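Halocarboxylic acid dehalogenase DehI (Pseudomonas putida, PDB 3BJX) probably catalyses the hydrolytic removal of halide from alpha-haloacids, as a group I haloacid dehalogenase of an all-helical fold. Local coordinates at residues Phe52-Leu57 / Pro130-Leu135; Ala58-Tyr63 / Thr274-Met279; Glu86-Ser91 / Ser290-Thr295; Arg90-Ile95 / Ala303-Pro308. All blocks are in the same frame, centred on the assembly; numbering follows the deposited sequence.

Contact 1 (Phe52-Leu57 / Pro130-Leu135). With SO4 (sulfate ion), chain E.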
loop_
_atom_site.group_PDB
_atom_site.type_symbol
_atom_site.label_atom_id
_atom_site.label_comp_id
_atom_site.label_asym_id
_atom_site.label_seq_id
_atom_site.Cartn_x
_atom_site.Cartn_y
_atom_site.Cartn_z
ATOM N N PHE A 52 12.877 1.008 8.844
ATOM C CA PHE A 52 12.464 -0.291 8.318
ATOM C C PHE A 52 12.260 -0.225 6.782
ATOM O O PHE A 52 12.733 -1.096 6.045
ATOM C CB PHE A 52 11.169 -0.727 9.055
ATOM C CG PHE A 52 10.657 -2.124 8.707
ATOM C CD1 PHE A 52 11.500 -3.122 8.238
ATOM C CD2 PHE A 52 9.303 -2.438 8.922
ATOM C CE1 PHE A 52 10.997 -4.399 7.947
ATOM C CE2 PHE A 52 8.800 -3.707 8.657
ATOM C CZ PHE A 52 9.648 -4.691 8.169
ATOM N N GLY A 53 11.578 0.815 6.304
ATOM C CA GLY A 53 11.319 0.988 4.883
ATOM C C GLY A 53 12.578 1.094 4.049
ATOM O O GLY A 53 12.653 0.553 2.941
ATOM N N CYS A 54 13.572 1.804 4.573
ATOM C CA CYS A 54 14.876 1.891 3.896
ATOM C C CYS A 54 15.602 0.555 3.880
ATOM O O CYS A 54 16.185 0.195 2.871
ATOM C CB CYS A 54 15.752 2.945 4.540
ATOM S SG CYS A 54 15.147 4.571 4.197
ATOM N N ARG A 55 15.548 -0.169 4.995
ATOM C CA ARG A 55 16.204 -1.468 5.118
ATOM C C ARG A 55 15.640 -2.512 4.150
ATOM O O ARG A 55 16.382 -3.404 3.687
ATOM C CB ARG A 55 16.148 -1.982 6.571
ATOM C CG ARG A 55 16.637 -0.949 7.588
ATOM C CD ARG A 55 16.975 -1.571 8.932
ATOM N NE ARG A 55 15.871 -2.293 9.577
ATOM C CZ ARG A 55 15.106 -1.810 10.559
ATOM N NH1 ARG A 55 15.266 -0.570 11.005
ATOM N NH2 ARG A 55 14.145 -2.576 11.090
ATOM N N VAL A 56 14.345 -2.404 3.854
ATOM C CA VAL A 56 13.719 -3.210 2.813
ATOM C C VAL A 56 14.158 -2.780 1.408
ATOM O O VAL A 56 14.365 -3.628 0.541
ATOM C CB VAL A 56 12.167 -3.212 2.940
ATOM C CG1 VAL A 56 11.520 -3.936 1.767
ATOM C CG2 VAL A 56 11.753 -3.854 4.291
ATOM N N LEU A 57 14.308 -1.469 1.210
ATOM C CA LEU A 57 14.720 -0.873 -0.075
ATOM C C LEU A 57 16.158 -1.207 -0.372
ATOM O O LEU A 57 16.545 -1.340 -1.531
ATOM C CB LEU A 57 14.580 0.657 -0.049
ATOM C CG LEU A 57 13.188 1.267 0.060
ATOM C CD1 LEU A 57 13.278 2.818 0.205
ATOM C CD2 LEU A 57 12.292 0.848 -1.130
ATOM N N PRO A 130 8.059 11.415 10.969
ATOM C CA PRO A 130 7.609 12.355 9.919
ATOM C C PRO A 130 8.694 12.665 8.867
ATOM O O PRO A 130 8.378 12.839 7.667
ATOM C CB PRO A 130 7.242 13.630 10.699
ATOM C CG PRO A 130 7.897 13.496 12.051
ATOM C CD PRO A 130 7.972 12.012 12.319
ATOM N N LYS A 131 9.959 12.719 9.289
ATOM C CA LYS A 131 11.051 12.962 8.305
ATOM C C LYS A 131 11.120 11.829 7.285
ATOM O O LYS A 131 11.168 12.074 6.070
ATOM C CB LYS A 131 12.404 13.178 8.982
ATOM C CG LYS A 131 12.376 14.300 9.991
ATOM C CD LYS A 131 13.736 14.686 10.475
ATOM C CE LYS A 131 14.367 15.709 9.552
ATOM N NZ LYS A 131 15.678 16.198 10.121
ATOM N N TYR A 132 11.070 10.593 7.781
ATOM C CA TYR A 132 11.021 9.423 6.920
ATOM C C TYR A 132 9.793 9.355 6.036
ATOM O O TYR A 132 9.866 8.858 4.930
ATOM C CB TYR A 132 11.132 8.132 7.730
ATOM C CG TYR A 132 12.539 7.770 8.053
ATOM C CD1 TYR A 132 13.453 7.482 7.036
ATOM C CD2 TYR A 132 12.974 7.706 9.390
ATOM C CE1 TYR A 132 14.781 7.150 7.344
ATOM C CE2 TYR A 132 14.272 7.360 9.699
ATOM C CZ TYR A 132 15.177 7.097 8.676
ATOM O OH TYR A 132 16.458 6.741 9.000
ATOM N N LEU A 133 8.657 9.816 6.531
ATOM C CA LEU A 133 7.454 9.923 5.698
ATOM C C LEU A 133 7.668 10.817 4.463
ATOM O O LEU A 133 7.076 10.567 3.423
ATOM C CB LEU A 133 6.249 10.413 6.526
ATOM C CG LEU A 133 4.875 10.543 5.863
ATOM C CD1 LEU A 133 4.422 9.227 5.156
ATOM C CD2 LEU A 133 3.808 11.038 6.875
ATOM N N LEU A 134 8.514 11.836 4.578
ATOM C CA LEU A 134 8.838 12.716 3.449
ATOM C C LEU A 134 9.766 12.039 2.466
ATOM O O LEU A 134 9.505 12.044 1.264
ATOM C CB LEU A 134 9.488 14.013 3.923
ATOM C CG LEU A 134 8.588 15.017 4.605
ATOM C CD1 LEU A 134 9.462 15.944 5.422
ATOM C CD2 LEU A 134 7.664 15.780 3.609
ATOM N N LEU A 135 10.867 11.482 2.977
ATOM C CA LEU A 135 11.799 10.697 2.150
ATOM C C LEU A 135 11.045 9.648 1.312
ATOM O O LEU A 135 11.083 9.700 0.091
ATOM C CB LEU A 135 12.905 10.047 2.999
ATOM C CG LEU A 135 13.828 9.040 2.285
ATOM C CD1 LEU A 135 14.514 9.655 1.071
ATOM C CD2 LEU A 135 14.867 8.449 3.207
HETATM S S SO4 E . 10.453 2.644 10.989
HETATM O O1 SO4 E . 10.415 3.599 12.113
HETATM O O2 SO4 E . 10.283 3.359 9.725
HETATM O O3 SO4 E . 11.745 1.973 10.992
HETATM O O4 SO4 E . 9.399 1.634 11.093
#

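Contact 2 (Ala58-Tyr63 / Thr274-Met279)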
loop_
_atom_site.group_PDB
_atom_site.type_symbol
_atom_site.label_atom_id
_atom_site.label_comp_id
_atom_site.label_asym_id
_atom_site.label_seq_id
_atom_site.Cartn_x
_atom_site.Cartn_y
_atom_site.Cartn_z
ATOM N N ALA A 58 16.940 -1.318 0.699
ATOM C CA ALA A 58 18.311 -1.797 0.659
ATOM C C ALA A 58 18.463 -3.184 0.024
ATOM O O ALA A 58 19.572 -3.551 -0.378
ATOM C CB ALA A 58 18.889 -1.810 2.076
ATOM N N THR A 59 17.374 -3.953 -0.059
ATOM C CA THR A 59 17.412 -5.297 -0.687
ATOM C C THR A 59 17.207 -5.272 -2.219
ATOM O O THR A 59 17.287 -6.321 -2.867
ATOM C CB THR A 59 16.399 -6.287 -0.051
ATOM O OG1 THR A 59 15.085 -5.974 -0.508
ATOM C CG2 THR A 59 16.413 -6.200 1.439
ATOM N N PHE A 60 16.951 -4.087 -2.778
ATOM C CA PHE A 60 16.822 -3.877 -4.231
ATOM C C PHE A 60 18.167 -3.418 -4.799
ATOM O O PHE A 60 18.696 -2.393 -4.377
ATOM C CB PHE A 60 15.745 -2.823 -4.541
ATOM C CG PHE A 60 14.331 -3.278 -4.255
ATOM C CD1 PHE A 60 13.555 -3.863 -5.259
ATOM C CD2 PHE A 60 13.775 -3.119 -2.994
ATOM C CE1 PHE A 60 12.251 -4.304 -4.998
ATOM C CE2 PHE A 60 12.474 -3.554 -2.724
ATOM C CZ PHE A 60 11.708 -4.139 -3.732
ATOM N N PRO A 61 18.736 -4.166 -5.763
ATOM C CA PRO A 61 20.094 -3.819 -6.214
ATOM C C PRO A 61 20.239 -2.380 -6.711
ATOM O O PRO A 61 19.489 -1.943 -7.576
ATOM C CB PRO A 61 20.355 -4.813 -7.347
ATOM C CG PRO A 61 19.475 -5.984 -7.010
ATOM C CD PRO A 61 18.213 -5.351 -6.465
ATOM N N GLY A 62 21.186 -1.663 -6.115
ATOM C CA GLY A 62 21.598 -0.323 -6.516
ATOM C C GLY A 62 20.723 0.839 -6.058
ATOM O O GLY A 62 21.163 1.998 -6.069
ATOM N N TYR A 63 19.486 0.537 -5.676
ATOM C CA TYR A 63 18.476 1.580 -5.548
ATOM C C TYR A 63 18.777 2.635 -4.508
ATOM O O TYR A 63 18.879 3.817 -4.840
ATOM C CB TYR A 63 17.059 1.011 -5.334
ATOM C CG TYR A 63 16.032 2.109 -5.168
ATOM C CD1 TYR A 63 15.794 3.040 -6.198
ATOM C CD2 TYR A 63 15.317 2.241 -3.978
ATOM C CE1 TYR A 63 14.863 4.076 -6.047
ATOM C CE2 TYR A 63 14.395 3.273 -3.810
ATOM C CZ TYR A 63 14.166 4.185 -4.845
ATOM O OH TYR A 63 13.245 5.201 -4.660
ATOM N N THR A 274 7.993 -0.161 -6.561
ATOM C CA THR A 274 6.823 0.725 -6.614
ATOM C C THR A 274 5.845 0.366 -5.515
ATOM O O THR A 274 5.358 1.265 -4.824
ATOM C CB THR A 274 6.073 0.640 -7.966
ATOM O OG1 THR A 274 6.951 1.017 -9.027
ATOM C CG2 THR A 274 4.831 1.534 -7.982
ATOM N N GLY A 275 5.562 -0.931 -5.372
ATOM C CA GLY A 275 4.622 -1.457 -4.370
ATOM C C GLY A 275 5.139 -1.270 -2.956
ATOM O O GLY A 275 4.373 -0.993 -2.041
ATOM N N VAL A 276 6.445 -1.397 -2.785
ATOM C CA VAL A 276 7.090 -1.233 -1.479
ATOM C C VAL A 276 7.007 0.224 -0.994
ATOM O O VAL A 276 6.666 0.483 0.167
ATOM C CB VAL A 276 8.559 -1.746 -1.520
ATOM C CG1 VAL A 276 9.356 -1.277 -0.323
ATOM C CG2 VAL A 276 8.583 -3.248 -1.560
ATOM N N LEU A 277 7.270 1.161 -1.902
ATOM C CA LEU A 277 7.170 2.601 -1.616
ATOM C C LEU A 277 5.749 3.044 -1.278
ATOM O O LEU A 277 5.543 3.754 -0.289
ATOM C CB LEU A 277 7.750 3.431 -2.765
ATOM C CG LEU A 277 9.287 3.368 -2.807
ATOM C CD1 LEU A 277 9.798 3.609 -4.213
ATOM C CD2 LEU A 277 9.940 4.327 -1.766
ATOM N N PHE A 278 4.791 2.603 -2.083
ATOM C CA PHE A 278 3.369 2.784 -1.803
ATOM C C PHE A 278 3.025 2.348 -0.384
ATOM O O PHE A 278 2.547 3.140 0.415
ATOM C CB PHE A 278 2.550 1.952 -2.772
ATOM C CG PHE A 278 1.078 2.201 -2.692
ATOM C CD1 PHE A 278 0.490 3.180 -3.489
ATOM C CD2 PHE A 278 0.269 1.449 -1.832
ATOM C CE1 PHE A 278 -0.858 3.406 -3.424
ATOM C CE2 PHE A 278 -1.100 1.666 -1.772
ATOM C CZ PHE A 278 -1.661 2.648 -2.576
HETATM N N MSE A 279 3.279 1.082 -0.086
HETATM C CA MSE A 279 3.065 0.537 1.246
HETATM C C MSE A 279 3.711 1.326 2.395
HETATM O O MSE A 279 3.117 1.474 3.459
HETATM C CB MSE A 279 3.582 -0.895 1.274
HETATM C CG MSE A 279 3.286 -1.612 2.552
HETATM SE SE MSE A 279 3.625 -3.498 2.346
HETATM C CE MSE A 279 5.609 -3.478 2.200
#

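Contact 3 (Glu86-Ser91 / Ser290-Thr295)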
loop_
_atom_site.group_PDB
_atom_site.type_symbol
_atom_site.label_atom_id
_atom_site.label_comp_id
_atom_site.label_asym_id
_atom_site.label_seq_id
_atom_site.Cartn_x
_atom_site.Cartn_y
_atom_site.Cartn_z
ATOM N N GLU A 86 5.354 20.128 10.716
ATOM C CA GLU A 86 3.902 20.218 10.455
ATOM C C GLU A 86 3.223 18.851 10.561
ATOM O O GLU A 86 2.223 18.698 11.305
ATOM C CB GLU A 86 3.606 20.833 9.071
ATOM C CG GLU A 86 2.157 20.625 8.610
ATOM C CD GLU A 86 1.751 21.418 7.371
ATOM O OE1 GLU A 86 2.614 22.012 6.706
ATOM O OE2 GLU A 86 0.529 21.428 7.046
ATOM N N LEU A 87 3.757 17.875 9.809
ATOM C CA LEU A 87 3.272 16.483 9.841
ATOM C C LEU A 87 3.261 15.926 11.248
ATOM O O LEU A 87 2.291 15.308 11.643
ATOM C CB LEU A 87 4.078 15.556 8.921
ATOM C CG LEU A 87 4.030 15.816 7.410
ATOM C CD1 LEU A 87 5.168 15.115 6.708
ATOM C CD2 LEU A 87 2.665 15.428 6.781
ATOM N N ARG A 88 4.331 16.152 12.010
ATOM C CA ARG A 88 4.359 15.761 13.433
ATOM C C ARG A 88 3.217 16.340 14.253
ATOM O O ARG A 88 2.599 15.642 15.056
ATOM C CB ARG A 88 5.688 16.145 14.090
ATOM C CG ARG A 88 5.867 15.501 15.474
ATOM C CD ARG A 88 7.239 15.763 16.046
ATOM N NE ARG A 88 8.315 15.487 15.105
ATOM C CZ ARG A 88 9.027 16.427 14.484
ATOM N NH1 ARG A 88 8.770 17.717 14.708
ATOM N NH2 ARG A 88 9.988 16.079 13.622
ATOM N N GLU A 89 2.956 17.622 14.064
ATOM C CA GLU A 89 1.872 18.316 14.749
ATOM C C GLU A 89 0.470 17.796 14.353
ATOM O O GLU A 89 -0.389 17.598 15.207
ATOM C CB GLU A 89 1.972 19.791 14.405
ATOM C CG GLU A 89 1.822 20.702 15.538
ATOM C CD GLU A 89 1.305 22.044 15.095
ATOM O OE1 GLU A 89 1.511 22.407 13.909
ATOM O OE2 GLU A 89 0.668 22.719 15.938
ATOM N N ARG A 90 0.240 17.619 13.055
ATOM C CA ARG A 90 -1.000 17.041 12.531
ATOM C C ARG A 90 -1.326 15.610 12.986
ATOM O O ARG A 90 -2.507 15.215 12.951
ATOM C CB ARG A 90 -0.974 17.043 11.012
ATOM C CG ARG A 90 -1.097 18.400 10.377
ATOM C CD ARG A 90 -1.086 18.154 8.900
ATOM N NE ARG A 90 -1.256 19.355 8.109
ATOM C CZ ARG A 90 -2.423 19.810 7.685
ATOM N NH1 ARG A 90 -3.554 19.189 8.024
ATOM N NH2 ARG A 90 -2.446 20.895 6.927
ATOM N N SER A 91 -0.304 14.849 13.403
ATOM C CA SER A 91 -0.467 13.448 13.860
ATOM C C SER A 91 -1.386 13.248 15.062
ATOM O O SER A 91 -1.833 12.120 15.336
ATOM C CB SER A 91 0.875 12.836 14.192
ATOM O OG SER A 91 1.751 12.968 13.101
ATOM N N SER A 290 0.656 6.357 15.710
ATOM C CA SER A 290 0.518 5.440 16.843
ATOM C C SER A 290 1.438 5.834 18.006
ATOM O O SER A 290 1.051 5.754 19.191
ATOM C CB SER A 290 0.854 4.003 16.411
ATOM O OG SER A 290 -0.135 3.436 15.569
ATOM N N ILE A 291 2.665 6.225 17.647
ATOM C CA ILE A 291 3.737 6.530 18.608
ATOM C C ILE A 291 3.552 7.908 19.216
ATOM O O ILE A 291 3.786 8.094 20.408
ATOM C CB ILE A 291 5.170 6.342 17.972
ATOM C CG1 ILE A 291 5.347 4.894 17.480
ATOM C CG2 ILE A 291 6.281 6.749 18.930
ATOM C CD1 ILE A 291 5.294 3.831 18.534
ATOM N N ILE A 292 3.107 8.868 18.408
ATOM C CA ILE A 292 2.723 10.153 18.956
ATOM C C ILE A 292 1.531 9.980 19.892
ATOM O O ILE A 292 1.478 10.625 20.933
ATOM C CB ILE A 292 2.452 11.221 17.843
ATOM C CG1 ILE A 292 3.785 11.743 17.300
ATOM C CG2 ILE A 292 1.602 12.396 18.373
ATOM C CD1 ILE A 292 3.648 12.681 16.180
ATOM N N HIS A 293 0.586 9.099 19.535
ATOM C CA HIS A 293 -0.501 8.764 20.457
ATOM C C HIS A 293 -0.040 8.229 21.792
ATOM O O HIS A 293 -0.485 8.711 22.819
ATOM C CB HIS A 293 -1.524 7.801 19.867
ATOM C CG HIS A 293 -2.792 7.747 20.664
ATOM N ND1 HIS A 293 -3.585 8.859 20.869
ATOM C CD2 HIS A 293 -3.387 6.728 21.331
ATOM C CE1 HIS A 293 -4.621 8.518 21.615
ATOM N NE2 HIS A 293 -4.521 7.235 21.912
ATOM N N ILE A 294 0.845 7.242 21.787
ATOM C CA ILE A 294 1.427 6.726 23.030
ATOM C C ILE A 294 2.129 7.846 23.813
ATOM O O ILE A 294 1.929 7.994 25.007
ATOM C CB ILE A 294 2.418 5.574 22.720
ATOM C CG1 ILE A 294 1.661 4.317 22.273
ATOM C CG2 ILE A 294 3.328 5.271 23.906
ATOM C CD1 ILE A 294 2.512 3.299 21.481
ATOM N N THR A 295 2.947 8.635 23.125
ATOM C CA THR A 295 3.618 9.791 23.731
ATOM C C THR A 295 2.657 10.751 24.408
ATOM O O THR A 295 2.939 11.240 25.504
ATOM C CB THR A 295 4.467 10.539 22.705
ATOM O OG1 THR A 295 5.261 9.583 21.988
ATOM C CG2 THR A 295 5.397 11.536 23.379
#

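Contact 4 (Arg90-Ile95 / Ala303-Pro308)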
loop_
_atom_site.group_PDB
_atom_site.type_symbol
_atom_site.label_atom_id
_atom_site.label_comp_id
_atom_site.label_asym_id
_atom_site.label_seq_id
_atom_site.Cartn_x
_atom_site.Cartn_y
_atom_site.Cartn_z
ATOM N N ARG A 90 0.240 17.619 13.055
ATOM C CA ARG A 90 -1.000 17.041 12.531
ATOM C C ARG A 90 -1.326 15.610 12.986
ATOM O O ARG A 90 -2.507 15.215 12.951
ATOM C CB ARG A 90 -0.974 17.043 11.012
ATOM C CG ARG A 90 -1.097 18.400 10.377
ATOM C CD ARG A 90 -1.086 18.154 8.900
ATOM N NE ARG A 90 -1.256 19.355 8.109
ATOM C CZ ARG A 90 -2.423 19.810 7.685
ATOM N NH1 ARG A 90 -3.554 19.189 8.024
ATOM N NH2 ARG A 90 -2.446 20.895 6.927
ATOM N N SER A 91 -0.304 14.849 13.403
ATOM C CA SER A 91 -0.467 13.448 13.860
ATOM C C SER A 91 -1.386 13.248 15.062
ATOM O O SER A 91 -1.833 12.120 15.336
ATOM C CB SER A 91 0.875 12.836 14.192
ATOM O OG SER A 91 1.751 12.968 13.101
ATOM N N LEU A 92 -1.666 14.314 15.800
ATOM C CA LEU A 92 -2.465 14.143 17.005
ATOM C C LEU A 92 -3.913 13.746 16.694
ATOM O O LEU A 92 -4.556 14.323 15.824
ATOM C CB LEU A 92 -2.423 15.391 17.892
ATOM C CG LEU A 92 -1.157 15.839 18.626
ATOM C CD1 LEU A 92 -1.488 17.198 19.211
ATOM C CD2 LEU A 92 -0.705 14.902 19.726
ATOM N N LEU A 93 -4.400 12.742 17.409
ATOM C CA LEU A 93 -5.794 12.341 17.331
ATOM C C LEU A 93 -6.636 13.089 18.355
ATOM O O LEU A 93 -6.284 13.193 19.538
ATOM C CB LEU A 93 -5.934 10.838 17.537
ATOM C CG LEU A 93 -5.374 9.922 16.455
ATOM C CD1 LEU A 93 -5.210 8.508 17.011
ATOM C CD2 LEU A 93 -6.260 9.921 15.202
ATOM N N ASN A 94 -7.759 13.615 17.896
ATOM C CA ASN A 94 -8.668 14.328 18.774
ATOM C C ASN A 94 -9.575 13.316 19.444
ATOM O O ASN A 94 -10.709 13.104 18.996
ATOM C CB ASN A 94 -9.495 15.308 17.959
ATOM C CG ASN A 94 -9.983 16.464 18.773
ATOM O OD1 ASN A 94 -9.269 16.966 19.644
ATOM N ND2 ASN A 94 -11.211 16.912 18.493
ATOM N N ILE A 95 -9.070 12.672 20.494
ATOM C CA ILE A 95 -9.770 11.532 21.097
ATOM C C ILE A 95 -10.358 11.849 22.476
ATOM O O ILE A 95 -11.577 11.876 22.601
ATOM C CB ILE A 95 -8.905 10.229 21.059
ATOM C CG1 ILE A 95 -8.918 9.653 19.647
ATOM C CG2 ILE A 95 -9.412 9.174 22.026
ATOM C CD1 ILE A 95 -7.857 8.623 19.411
ATOM N N ALA A 303 3.929 18.182 24.498
ATOM C CA ALA A 303 5.138 17.373 24.535
ATOM C C ALA A 303 5.159 16.392 23.369
ATOM O O ALA A 303 6.216 16.114 22.817
ATOM C CB ALA A 303 5.235 16.623 25.859
ATOM N N ALA A 304 3.983 15.878 23.004
ATOM C CA ALA A 304 3.856 14.883 21.936
ATOM C C ALA A 304 4.115 15.471 20.553
ATOM O O ALA A 304 4.796 14.856 19.739
ATOM C CB ALA A 304 2.483 14.201 21.978
ATOM N N SER A 305 3.606 16.676 20.322
ATOM C CA SER A 305 3.527 17.264 18.988
ATOM C C SER A 305 4.613 18.289 18.607
ATOM O O SER A 305 4.783 18.613 17.415
ATOM C CB SER A 305 2.171 17.926 18.838
ATOM O OG SER A 305 2.154 19.120 19.573
ATOM N N LYS A 306 5.280 18.848 19.615
ATOM C CA LYS A 306 6.393 19.754 19.387
ATOM C C LYS A 306 7.662 18.933 19.062
ATOM O O LYS A 306 7.752 17.759 19.418
ATOM C CB LYS A 306 6.564 20.734 20.561
ATOM C CG LYS A 306 5.619 21.978 20.438
ATOM C CD LYS A 306 6.221 23.283 21.084
ATOM C CE LYS A 306 5.551 24.605 20.571
ATOM N NZ LYS A 306 6.064 25.851 21.253
ATOM N N SER A 307 8.605 19.539 18.343
ATOM C CA SER A 307 9.815 18.840 17.903
ATOM C C SER A 307 10.621 18.495 19.127
ATOM O O SER A 307 11.041 19.405 19.865
ATOM C CB SER A 307 10.635 19.720 16.977
ATOM O OG SER A 307 11.861 19.095 16.624
ATOM N N PRO A 308 10.842 17.185 19.373
ATOM C CA PRO A 308 11.559 16.808 20.597
ATOM C C PRO A 308 12.995 17.313 20.599
ATOM O O PRO A 308 13.593 17.452 21.662
ATOM C CB PRO A 308 11.544 15.268 20.562
ATOM C CG PRO A 308 10.649 14.879 19.471
ATOM C CD PRO A 308 10.467 16.011 18.559
#

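Contact 1 (Phe52-Leu57 / Pro130-Leu135)
The backbone N of Phe-52 gives its hydrogen to a sulfate, 2.6 Å from O3, in a nearly straight bond of 172°. Phe-52 is the first residue of helix 52-57, so the anion sits at the N-terminal end of a helix. The side chains of Ser-203 and Trp-49 bond the same sulfate. The ion probably comes from the crystallisation liquor. CA of Phe-52 lies over the centre of the Arg-55 guanidinium, 3.7 Å from its plane.

The contact between the two helices is made by one sulfur. Cys-54 points at helix 112-143. With chi1 at -71°, its SG lies anti to the carbonyl carbon and reaches across to that helix. It meets CD2 of Leu-135 at 4.0 Å and CE1 of Tyr-132 at 4.1 Å. Tyr-132 and Leu-135 are three residues apart, so they face Cys-54 from one side of their helix. The sulfur approaches the tyrosine ring obliquely, 5.2 Å from its centroid and 64° off the normal. This is a cysteine sulfur-aromatic contact of oblique geometry.

The tyrosine hydroxyl is bonded to the carbonyl O of Trp-49, which ties the ring to the residues just before helix 52-57. Trp-49 thus partners both the sulfate and Tyr-132.

The join is therefore thin and apolar, with no hydrogen bond from segment to segment. The polar chemistry is set beside it, at the helix end. There the peptide N-H and probably the helix dipole and the charge of Arg-55 would favour an anion.

Contact 2 (Ala58-Tyr63 / Thr274-Met279)
Phe-60 and Tyr-63 pack against Val-276 and Leu-277 in a buried, mainly apolar contact between a loop and a long helix, with no hydrogen bond across it. The loop joins helix 52-57 to helix 63-71, and the partner is helix 267-299 of this all-alpha fold. A type II beta turn runs from Phe-60 to Tyr-63. Pro-61 and Gly-62 fill its corners, and the positive phi of Gly-62, 80°, suits the second. Gly-62 is also the N-cap of the helix that starts at Tyr-63. The turn puts the two aromatic residues at its ends, and both point at helix 267-299.

Phe-60 meets Val-276 with the edge of its ring. CZ is 3.9 Å from CG2 of Val-276, and CE2 is 4.1 Å from the same methyl, near the ring plane. The phenylalanine and valine side chains run antiparallel alongside one another.

The subunit interface is close by: Phe-60 also packs on Asn-268 of the second subunit, and Val-276 on Ala-271 of that subunit.

Tyr-63 has CG anti to its own N (chi1 178°), which sends the ring across to approach Leu-277 head-on. Its hydroxyl is buried and has no polar partner in the model. The closest approach is OH of Tyr-63 to CD1 of Leu-277, at 3.8 Å.

Contact 3 (Glu86-Ser91 / Ser290-Thr295)
Ile-292 puts its CD1 methyl between Arg-88 and Ser-91, at the C-terminal part of helix 78-90. The chain of Ile-292 is extended at its end (chi2 176°), which carries CD1 straight out from helix 267-299. CD1 lies 3.3 Å from the carbonyl O of Arg-88 and 3.7 Å from its CG. It lies 3.4 Å from CB of Ser-91, closer than usual for two carbons. The packing is tight here.

Arg-88 crosses Ile-292 at about a right angle. Its first part runs extended past the methyl, then the chain bends at chi3 (-49°). Of the side chain, the aliphatic stem does the touching. The bend turns the guanidinium to other partners: the carbonyl oxygens of Asn-126 and Tyr-127 on helix 112-143, and the carboxylate of Asp-85.

Ser-91 turns CB toward the isoleucine and uses its hydroxyl within its own segment. OG donates to the carbonyl O of Leu-87 at 2.8 Å.

On the far side of helix 78-90, Arg-90 grips Glu-86 side-on. NE and NH2 of Arg-90 both reach OE2 of Glu-86, at 2.9 and 3.0 Å, in the guanidinium plane. Arg-242 adds another charge to that oxygen. Thr-295 curls back on its own helix, with OG1 2.6 Å from the carbonyl O of Ile-291.

The chemistry is divided. Between these segments a single methyl makes the contact, without a hydrogen bond across, while the charged and hydroxyl groups are engaged within their own segment or by other neighbours.

Contact 4 (Arg90-Ile95 / Ala303-Pro308)
Leu-92 is the whole of one side of this contact, and Ala-304 and Ser-305 are the other. The two methyls of the leucine share the work. CD1 touches CB of Ser-305 at 3.7 Å, and CD2 touches CB of Ala-304 at 4.0 Å. The branch carbon CG also comes to 3.9 Å from CB of Ser-305. The fork of Leu-92 thus spans two successive residues of the last helix. No hydrogen bond crosses between the segments.

The serine offers its carbon more than its oxygen. Its OG lies between the backbone N and the carbonyl carbon (chi1 75°), and it bonds to the carbonyl O of Ala-301, one turn back. The hydroxyl is thereby spent on its own helix, and CB is left to meet the leucine. OG stays 4.1 Å from CD1 of Leu-92.

In this all-alpha fold the contact joins the loop after helix 78-90 to the C-terminal helix 301-305. Leu-92 also packs on Ile-292 and Glu-296 of helix 267-299, so its side chain sits where the last two helices meet.

Further out, other contacts help to place the two chains. Before Leu-92, the carbonyl O of Arg-90 accepts a bond from NZ of Lys-235. After it, Asn-94 is the centre of an inverse gamma turn, closed by a weak bond of 3.0 Å from N of Ile-95 to O of Leu-93. On the other side the chain leaves helical geometry at Lys-306.

In the fold
All four contacts join an early part of the chain to a later one. The first segments come in order from 52 to 95, the partners follow from 130 to 308. Contacts 1 and 2 have centres about 10 Å apart and touch: Leu-57 packs on Val-276 and Leu-277. Contacts 3 and 4 have centres about 4 Å apart, share Arg-90 and Ser-91, and touch through Ile-292 and Leu-92. Helix 267-299 carries both contact 2 and contact 3, on opposite sides of the chain's centre, with centres about 26 Å apart. Contact 1 touches contact 3 through Pro-130 and Arg-88. Helix 267-299 thus meets N-terminal parts of the chain at two distant places, while helix 112-143 meets helix 52-57 near the centre.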